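Local atomic coordinates of lysyl oxidase (Pichia pastoris, PDB entry 1W7C), a protein that probably oxidises primary amines such as lysine side chains, using a copper ion and a topaquinone cofactor built from one of its own tyrosines. Residues C193-E198 with I256-L261; E202-T207 with D262-Q267; G460-G465 with L477-V482. All blocks are in the same frame, centred on the assembly; numbering follows the deposited sequence.

Contact 1: residues C193-E198 with I256-L261; sequences CNINTE and IDVDNL
I195 meets I256 and V258 in a small, wholly apolar contact without a hydrogen bond across it, where strand 187-195 ends against the long loop that follows helix 238-246. I195 does the work on its side with both of its branches. Its CG1 lies beside the backbone N (chi1 -55°), which turns this branch to I256, and the two isoleucines reach toward each other tip to tip, I195 CG1 standing 3.7 Å from I256 CD1. V258 instead crosses I195 at about a right angle; its CG1 lies 3.9 Å from I195 CG2 and 4.1 Å from I195 CD1, so a single methyl bears on both branches of the isoleucine. The strand belongs to a five-stranded antiparallel sheet, in which it lies between strands 170-180 and 209-214, and the disulfide from C193 to C172 ties it to the former. I195 itself is buried, since V165, V205 and T207 also pack on it. With an alanine here, I256 CD1 and V258 CG1 would probably lose the apolar partner that the strand end offers them, and a gap would open between strand end and loop. The loop is shaped by D257, which starts a type I beta turn ending at N260. One carboxylate oxygen makes an Asx turn, D257 OD1 accepting from D259 N at 3.2 Å. The other, D257 OD2, takes N260 ND2 on its syn side at 2.9 Å, a fairly straight bond (164°) that leaves the carboxylate plane by 32°.

Contact 2: residues E202-T207 with D262-Q267; sequences ENLVPT and DWTVIQ. With NAG (2-acetamido-2-deoxy-beta-D-glucopyranose), chain S.
T264 OG1 is gripped by two groups, the backbone O of L261 and the side-chain ND2 of N199, which fix the hydroxyl while the carbon side of T264 meets L204. The two side chains slide past each other in opposite directions, L204 CD1 lying 4.0 Å from T264 CB and equally close to its CG2. The same CG2 sits over the centre of the W263 ring, 3.6 Å above its plane, and the ring of H480 also stacks on the indole. With its CG between backbone N and carbonyl carbon (chi1 61°), W263 turns the far end of its indole to L204: the CH2 atom meets L204 O at 3.4 Å, at the ring edge and near its plane, and L204 CB at 4.0 Å. Each segment supplies a short 3-10 turn, E202-L204 and D262-T264, closed by V205 N to E202 O and V265 N to D262 O. Both turns fall in a sequence region related to the N2 and N3 domains of copper amine oxidases, with the L204 side chain about 11 Å from the copper ion. At the outer end, D262 OD2 accepts a hydrogen bond from O3 of the N-acetylglucosamine, 2.6 Å away, part of a glycan carried by the protein itself.

Contact 3: residues G460-G465 with L477-V482; sequences GYIQAG and LKIHDV
I462 and I479 make the tight part of a contact between the loop after strand 452-458 and a classic beta bulge, in which I479 and H480 both face L483. The bulge lies in a small three-stranded antiparallel sheet, strand 483-484 running between 478-480 and 465-466. The isoleucines approach tip to tip through their CD1 atoms. Both hold CG1 between backbone N and carbonyl carbon (chi1 63° in I462, 61° in I479) and both continue extended, which carries each terminal methyl straight out to the other. Both residues are buried, and the I462 side chain comes within about 4 Å of that of the copper ligand H654 and about 5 Å of the copper ion, so I462 places this packing next to the metal site. Toward V482 the contact slackens: only backbone oxygens draw near, G465 O and V482 O standing 4.1 Å apart with no bond between them, while the backbones of G465 and V482 bond instead with S484 and W467. V482 is partly exposed and D481 is on the surface. On that flank H480 also meets F566 of the second subunit, their planes at about 40°. In the tight part the methyls of I462 CD1 and I479 CD1 are 3.7 Å apart.

How the contacts relate
Contacts 2 and 3 are buried, contact 1 only partly so, its turn D257-N260 lying at the surface. Contacts 1 and 2 hold the same two elements, the end of strand 187-195 with the chain just after it and the loop 256-267; C193 O to T207 OG1 and N194 ND2 to E202 O bind their first segments together. Contact 3 falls in the enzyme domain and touches both: V482 packs on I256, and Y461 OH bonds T264 O. The chemistry shifts accordingly, from aliphatic branches in contact 1, through an indole edge against a leucine, with a sugar bound at the neighbouring aspartate, in contact 2, to two isoleucine methyls in contact 3, where the I462 side chain lies close to the copper ion.

Contact 1: residues C193-E198 with I256-L261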
# COMPACT_ATOMS: atom_id res chain seq x y z
N CYS A 193 4.36 -32.47 -19.48
CA CYS A 193 3.10 -32.51 -20.20
C CYS A 193 1.95 -32.04 -19.30
O CYS A 193 1.95 -32.29 -18.09
CB CYS A 193 2.79 -33.94 -20.68
SG CYS A 193 4.02 -34.67 -21.77
N ASN A 194 0.98 -31.38 -19.91
CA ASN A 194 -0.20 -30.89 -19.20
C ASN A 194 -1.44 -31.32 -19.97
O ASN A 194 -1.41 -31.44 -21.21
CB ASN A 194 -0.19 -29.36 -19.11
CG ASN A 194 0.98 -28.82 -18.32
OD1 ASN A 194 2.14 -29.03 -18.69
ND2 ASN A 194 0.69 -28.08 -17.26
N ILE A 195 -2.54 -31.56 -19.26
CA ILE A 195 -3.79 -31.95 -19.91
C ILE A 195 -4.33 -30.75 -20.73
O ILE A 195 -4.31 -29.62 -20.26
CB ILE A 195 -4.83 -32.40 -18.86
CG1 ILE A 195 -4.29 -33.53 -17.96
CG2 ILE A 195 -6.14 -32.78 -19.54
CD1 ILE A 195 -4.05 -34.82 -18.64
N ASN A 196 -4.81 -31.01 -21.94
CA ASN A 196 -5.42 -29.95 -22.75
C ASN A 196 -6.75 -29.55 -22.15
O ASN A 196 -7.53 -30.40 -21.70
CB ASN A 196 -5.72 -30.40 -24.19
CG ASN A 196 -4.49 -30.76 -24.98
OD1 ASN A 196 -3.38 -30.36 -24.66
ND2 ASN A 196 -4.70 -31.51 -26.05
N THR A 197 -7.02 -28.25 -22.15
CA THR A 197 -8.30 -27.71 -21.70
C THR A 197 -8.85 -26.79 -22.75
O THR A 197 -8.13 -26.35 -23.65
CB THR A 197 -8.17 -26.91 -20.40
OG1 THR A 197 -7.52 -25.66 -20.67
CG2 THR A 197 -7.33 -27.64 -19.37
N GLU A 198 -10.13 -26.47 -22.62
CA GLU A 198 -10.78 -25.54 -23.52
C GLU A 198 -10.69 -24.08 -23.06
O GLU A 198 -11.08 -23.17 -23.81
CB GLU A 198 -12.25 -25.92 -23.71
CG GLU A 198 -13.21 -25.45 -22.62
CD GLU A 198 -14.67 -25.76 -22.92
OE1 GLU A 198 -15.43 -26.02 -21.96
OE2 GLU A 198 -15.08 -25.72 -24.11
N ILE A 256 -5.08 -37.18 -12.81
CA ILE A 256 -5.98 -36.06 -12.82
C ILE A 256 -7.37 -36.53 -13.22
O ILE A 256 -7.52 -37.31 -14.16
CB ILE A 256 -5.47 -34.99 -13.82
CG1 ILE A 256 -4.14 -34.41 -13.33
CG2 ILE A 256 -6.46 -33.87 -13.94
CD1 ILE A 256 -3.34 -33.68 -14.42
N ASP A 257 -8.39 -36.04 -12.52
CA ASP A 257 -9.78 -36.26 -12.91
C ASP A 257 -10.17 -35.26 -14.01
O ASP A 257 -10.66 -34.15 -13.75
CB ASP A 257 -10.71 -36.14 -11.70
CG ASP A 257 -12.14 -36.50 -12.01
OD1 ASP A 257 -12.49 -36.72 -13.19
OD2 ASP A 257 -12.99 -36.59 -11.12
N VAL A 258 -9.98 -35.69 -15.25
CA VAL A 258 -10.21 -34.84 -16.42
C VAL A 258 -11.69 -34.62 -16.75
O VAL A 258 -12.02 -33.74 -17.53
CB VAL A 258 -9.45 -35.35 -17.67
CG1 VAL A 258 -7.95 -35.43 -17.38
CG2 VAL A 258 -9.99 -36.70 -18.16
N ASP A 259 -12.55 -35.38 -16.09
CA ASP A 259 -13.98 -35.27 -16.27
C ASP A 259 -14.60 -34.19 -15.39
O ASP A 259 -15.76 -33.82 -15.60
CB ASP A 259 -14.65 -36.62 -15.98
CG ASP A 259 -14.24 -37.69 -16.97
OD1 ASP A 259 -14.00 -37.38 -18.15
OD2 ASP A 259 -14.13 -38.89 -16.63
N ASN A 260 -13.83 -33.68 -14.42
CA ASN A 260 -14.37 -32.72 -13.46
C ASN A 260 -13.40 -31.56 -13.30
O ASN A 260 -12.67 -31.48 -12.33
CB ASN A 260 -14.69 -33.42 -12.14
CG ASN A 260 -15.83 -34.42 -12.29
OD1 ASN A 260 -16.97 -34.04 -12.55
ND2 ASN A 260 -15.51 -35.71 -12.19
N LEU A 261 -13.45 -30.64 -14.26
CA LEU A 261 -12.53 -29.50 -14.32
C LEU A 261 -13.23 -28.15 -14.13
O LEU A 261 -12.67 -27.09 -14.43
CB LEU A 261 -11.75 -29.51 -15.66
CG LEU A 261 -10.84 -30.73 -15.85
CD1 LEU A 261 -10.23 -30.75 -17.24
CD2 LEU A 261 -9.76 -30.77 -14.78

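Contact 2: residues E202-T207 with D262-Q267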
# COMPACT_ATOMS: atom_id res chain seq x y z
N GLU A 202 -4.38 -25.08 -18.70
CA GLU A 202 -3.39 -26.18 -18.76
C GLU A 202 -2.46 -26.13 -17.56
O GLU A 202 -2.02 -27.17 -17.06
CB GLU A 202 -2.59 -26.11 -20.05
CG GLU A 202 -3.37 -26.55 -21.29
CD GLU A 202 -4.41 -25.54 -21.80
OE1 GLU A 202 -4.31 -24.31 -21.54
OE2 GLU A 202 -5.30 -25.99 -22.53
N ASN A 203 -2.17 -24.93 -17.07
CA ASN A 203 -1.24 -24.80 -15.94
C ASN A 203 -1.78 -25.38 -14.63
O ASN A 203 -1.00 -25.61 -13.72
CB ASN A 203 -0.87 -23.32 -15.69
CG ASN A 203 0.37 -22.87 -16.43
OD1 ASN A 203 0.86 -21.77 -16.20
ND2 ASN A 203 0.86 -23.69 -17.35
N LEU A 204 -3.10 -25.60 -14.55
CA LEU A 204 -3.71 -26.22 -13.38
C LEU A 204 -3.79 -27.73 -13.47
O LEU A 204 -4.19 -28.38 -12.51
CB LEU A 204 -5.11 -25.63 -13.15
CG LEU A 204 -5.19 -24.11 -12.92
CD1 LEU A 204 -6.60 -23.68 -12.56
CD2 LEU A 204 -4.21 -23.63 -11.85
N VAL A 205 -3.37 -28.30 -14.61
CA VAL A 205 -3.39 -29.74 -14.81
C VAL A 205 -2.06 -30.29 -15.34
O VAL A 205 -2.00 -30.97 -16.37
CB VAL A 205 -4.58 -30.14 -15.72
CG1 VAL A 205 -5.88 -30.08 -14.93
CG2 VAL A 205 -4.69 -29.22 -16.92
N PRO A 206 -0.98 -30.02 -14.59
CA PRO A 206 0.31 -30.64 -14.86
C PRO A 206 0.27 -32.12 -14.49
O PRO A 206 -0.27 -32.50 -13.44
CB PRO A 206 1.27 -29.89 -13.93
CG PRO A 206 0.42 -29.53 -12.73
CD PRO A 206 -0.94 -29.22 -13.35
N THR A 207 0.85 -32.96 -15.34
CA THR A 207 0.73 -34.42 -15.19
C THR A 207 1.76 -35.10 -14.30
O THR A 207 1.57 -36.26 -13.94
CB THR A 207 0.82 -35.10 -16.55
OG1 THR A 207 2.10 -34.85 -17.15
CG2 THR A 207 -0.23 -34.53 -17.52
N ASP A 262 -14.44 -28.16 -13.60
CA ASP A 262 -15.15 -26.90 -13.39
C ASP A 262 -14.41 -25.95 -12.44
O ASP A 262 -14.61 -24.73 -12.51
CB ASP A 262 -16.56 -27.16 -12.89
CG ASP A 262 -17.48 -27.77 -13.96
OD1 ASP A 262 -17.12 -27.79 -15.17
OD2 ASP A 262 -18.60 -28.23 -13.68
N TRP A 263 -13.61 -26.51 -11.53
CA TRP A 263 -12.78 -25.75 -10.59
C TRP A 263 -11.71 -24.88 -11.29
O TRP A 263 -11.07 -24.04 -10.66
CB TRP A 263 -12.15 -26.69 -9.57
CG TRP A 263 -11.26 -27.73 -10.16
CD1 TRP A 263 -11.63 -28.93 -10.67
CD2 TRP A 263 -9.83 -27.65 -10.32
NE1 TRP A 263 -10.53 -29.61 -11.13
CE2 TRP A 263 -9.41 -28.85 -10.92
CE3 TRP A 263 -8.86 -26.69 -10.01
CZ2 TRP A 263 -8.08 -29.11 -11.22
CZ3 TRP A 263 -7.54 -26.96 -10.29
CH2 TRP A 263 -7.16 -28.16 -10.89
N THR A 264 -11.47 -25.13 -12.58
CA THR A 264 -10.52 -24.31 -13.35
C THR A 264 -11.18 -23.11 -14.03
O THR A 264 -10.48 -22.32 -14.66
CB THR A 264 -9.79 -25.14 -14.43
OG1 THR A 264 -10.70 -25.46 -15.48
CG2 THR A 264 -9.19 -26.47 -13.87
N VAL A 265 -12.52 -23.00 -13.99
CA VAL A 265 -13.25 -22.00 -14.76
C VAL A 265 -13.39 -20.67 -14.03
O VAL A 265 -13.85 -20.60 -12.89
CB VAL A 265 -14.66 -22.55 -15.14
CG1 VAL A 265 -15.45 -21.51 -15.87
CG2 VAL A 265 -14.51 -23.83 -15.97
N ILE A 266 -13.01 -19.60 -14.72
CA ILE A 266 -12.99 -18.27 -14.11
C ILE A 266 -14.37 -17.62 -14.02
O ILE A 266 -14.74 -17.07 -13.01
CB ILE A 266 -12.04 -17.33 -14.87
CG1 ILE A 266 -10.60 -17.82 -14.86
CG2 ILE A 266 -12.11 -15.89 -14.30
CD1 ILE A 266 -9.80 -17.18 -15.94
N GLN A 267 -15.10 -17.62 -15.11
CA GLN A 267 -16.28 -16.78 -15.20
C GLN A 267 -17.45 -17.36 -14.41
O GLN A 267 -17.45 -18.54 -14.06
CB GLN A 267 -16.64 -16.60 -16.65
CG GLN A 267 -17.27 -17.81 -17.33
CD GLN A 267 -16.26 -18.74 -17.96
OE1 GLN A 267 -15.05 -18.61 -17.72
NE2 GLN A 267 -16.75 -19.69 -18.79
C1 NAG S . -21.99 -24.73 -12.11
C2 NAG S . -20.70 -25.60 -12.11
C3 NAG S . -20.92 -27.08 -11.72
C4 NAG S . -21.98 -27.25 -10.63
C5 NAG S . -23.22 -26.40 -10.94
C6 NAG S . -24.30 -26.53 -9.88
C7 NAG S . -19.03 -24.75 -13.73
C8 NAG S . -18.59 -24.73 -15.17
N2 NAG S . -20.08 -25.52 -13.43
O3 NAG S . -19.71 -27.74 -11.34
O4 NAG S . -22.35 -28.61 -10.52
O5 NAG S . -22.83 -25.04 -11.01
O6 NAG S . -23.83 -25.97 -8.67
O7 NAG S . -18.41 -24.06 -12.91

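Contact 3: residues G460-G465 with L477-V482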
# COMPACT_ATOMS: atom_id res chain seq x y z
N GLY A 460 -4.28 -13.94 -12.95
CA GLY A 460 -4.24 -14.94 -13.99
C GLY A 460 -4.06 -16.31 -13.36
O GLY A 460 -4.36 -16.49 -12.18
N TYR A 461 -3.69 -17.28 -14.21
CA TYR A 461 -3.47 -18.65 -13.76
C TYR A 461 -2.07 -18.81 -13.25
O TYR A 461 -1.11 -18.40 -13.89
CB TYR A 461 -3.68 -19.61 -14.92
CG TYR A 461 -5.11 -19.89 -15.31
CD1 TYR A 461 -5.67 -19.36 -16.46
CD2 TYR A 461 -5.92 -20.66 -14.51
CE1 TYR A 461 -7.00 -19.61 -16.79
CE2 TYR A 461 -7.23 -20.93 -14.82
CZ TYR A 461 -7.76 -20.41 -15.97
OH TYR A 461 -9.07 -20.67 -16.31
N ILE A 462 -1.97 -19.49 -12.14
CA ILE A 462 -0.65 -19.85 -11.64
C ILE A 462 -0.01 -20.99 -12.45
O ILE A 462 -0.72 -21.79 -13.03
CB ILE A 462 -0.71 -20.27 -10.14
CG1 ILE A 462 -1.56 -21.53 -9.95
CG2 ILE A 462 -1.17 -19.14 -9.30
CD1 ILE A 462 -1.52 -22.12 -8.55
N GLN A 463 1.31 -21.07 -12.44
CA GLN A 463 2.01 -22.25 -12.90
C GLN A 463 2.16 -23.17 -11.71
O GLN A 463 3.08 -23.07 -10.93
CB GLN A 463 3.35 -21.89 -13.53
CG GLN A 463 4.08 -23.11 -14.05
CD GLN A 463 5.36 -22.79 -14.80
OE1 GLN A 463 5.39 -21.91 -15.61
NE2 GLN A 463 6.40 -23.55 -14.52
N ALA A 464 1.17 -24.03 -11.55
CA ALA A 464 1.16 -25.01 -10.50
C ALA A 464 2.06 -26.18 -10.87
O ALA A 464 2.74 -26.20 -11.92
CB ALA A 464 -0.24 -25.47 -10.30
N GLY A 465 2.18 -27.14 -9.95
CA GLY A 465 2.91 -28.35 -10.21
C GLY A 465 2.16 -29.59 -9.78
O GLY A 465 1.23 -29.52 -9.00
N LEU A 477 1.87 -25.76 -1.38
CA LEU A 477 0.72 -26.31 -0.70
C LEU A 477 -0.09 -27.18 -1.66
O LEU A 477 -0.14 -26.91 -2.84
CB LEU A 477 -0.15 -25.16 -0.17
CG LEU A 477 0.56 -24.20 0.80
CD1 LEU A 477 -0.32 -23.07 1.15
CD2 LEU A 477 1.03 -24.94 2.04
N LYS A 478 -0.69 -28.23 -1.13
CA LYS A 478 -1.64 -29.02 -1.91
C LYS A 478 -2.94 -28.27 -2.00
O LYS A 478 -3.64 -28.10 -1.00
CB LYS A 478 -1.86 -30.38 -1.25
CG LYS A 478 -2.69 -31.31 -2.11
CD LYS A 478 -2.99 -32.61 -1.36
CE LYS A 478 -4.02 -33.45 -2.08
NZ LYS A 478 -4.23 -34.75 -1.38
N ILE A 479 -3.25 -27.78 -3.19
CA ILE A 479 -4.42 -26.92 -3.40
C ILE A 479 -5.50 -27.57 -4.27
O ILE A 479 -6.58 -27.00 -4.42
CB ILE A 479 -4.01 -25.57 -4.00
CG1 ILE A 479 -3.33 -25.74 -5.37
CG2 ILE A 479 -3.10 -24.81 -3.00
CD1 ILE A 479 -3.04 -24.42 -6.10
N HIS A 480 -5.23 -28.76 -4.79
CA HIS A 480 -6.30 -29.54 -5.40
C HIS A 480 -5.84 -31.01 -5.32
O HIS A 480 -4.75 -31.29 -4.77
CB HIS A 480 -6.64 -29.04 -6.83
CG HIS A 480 -7.99 -29.46 -7.30
ND1 HIS A 480 -8.19 -30.60 -8.05
CD2 HIS A 480 -9.22 -28.92 -7.11
CE1 HIS A 480 -9.48 -30.75 -8.28
NE2 HIS A 480 -10.13 -29.74 -7.73
N ASP A 481 -6.67 -31.95 -5.77
CA ASP A 481 -6.44 -33.36 -5.46
C ASP A 481 -5.02 -33.81 -5.79
O ASP A 481 -4.42 -34.55 -5.00
CB ASP A 481 -7.40 -34.27 -6.24
CG ASP A 481 -8.86 -34.00 -5.94
OD1 ASP A 481 -9.59 -34.97 -5.64
OD2 ASP A 481 -9.39 -32.88 -6.02
N VAL A 482 -4.50 -33.41 -6.95
CA VAL A 482 -3.13 -33.75 -7.33
C VAL A 482 -2.33 -32.53 -7.77
O VAL A 482 -1.43 -32.63 -8.61
CB VAL A 482 -3.07 -34.87 -8.39
CG1 VAL A 482 -3.61 -36.17 -7.80
CG2 VAL A 482 -3.78 -34.48 -9.65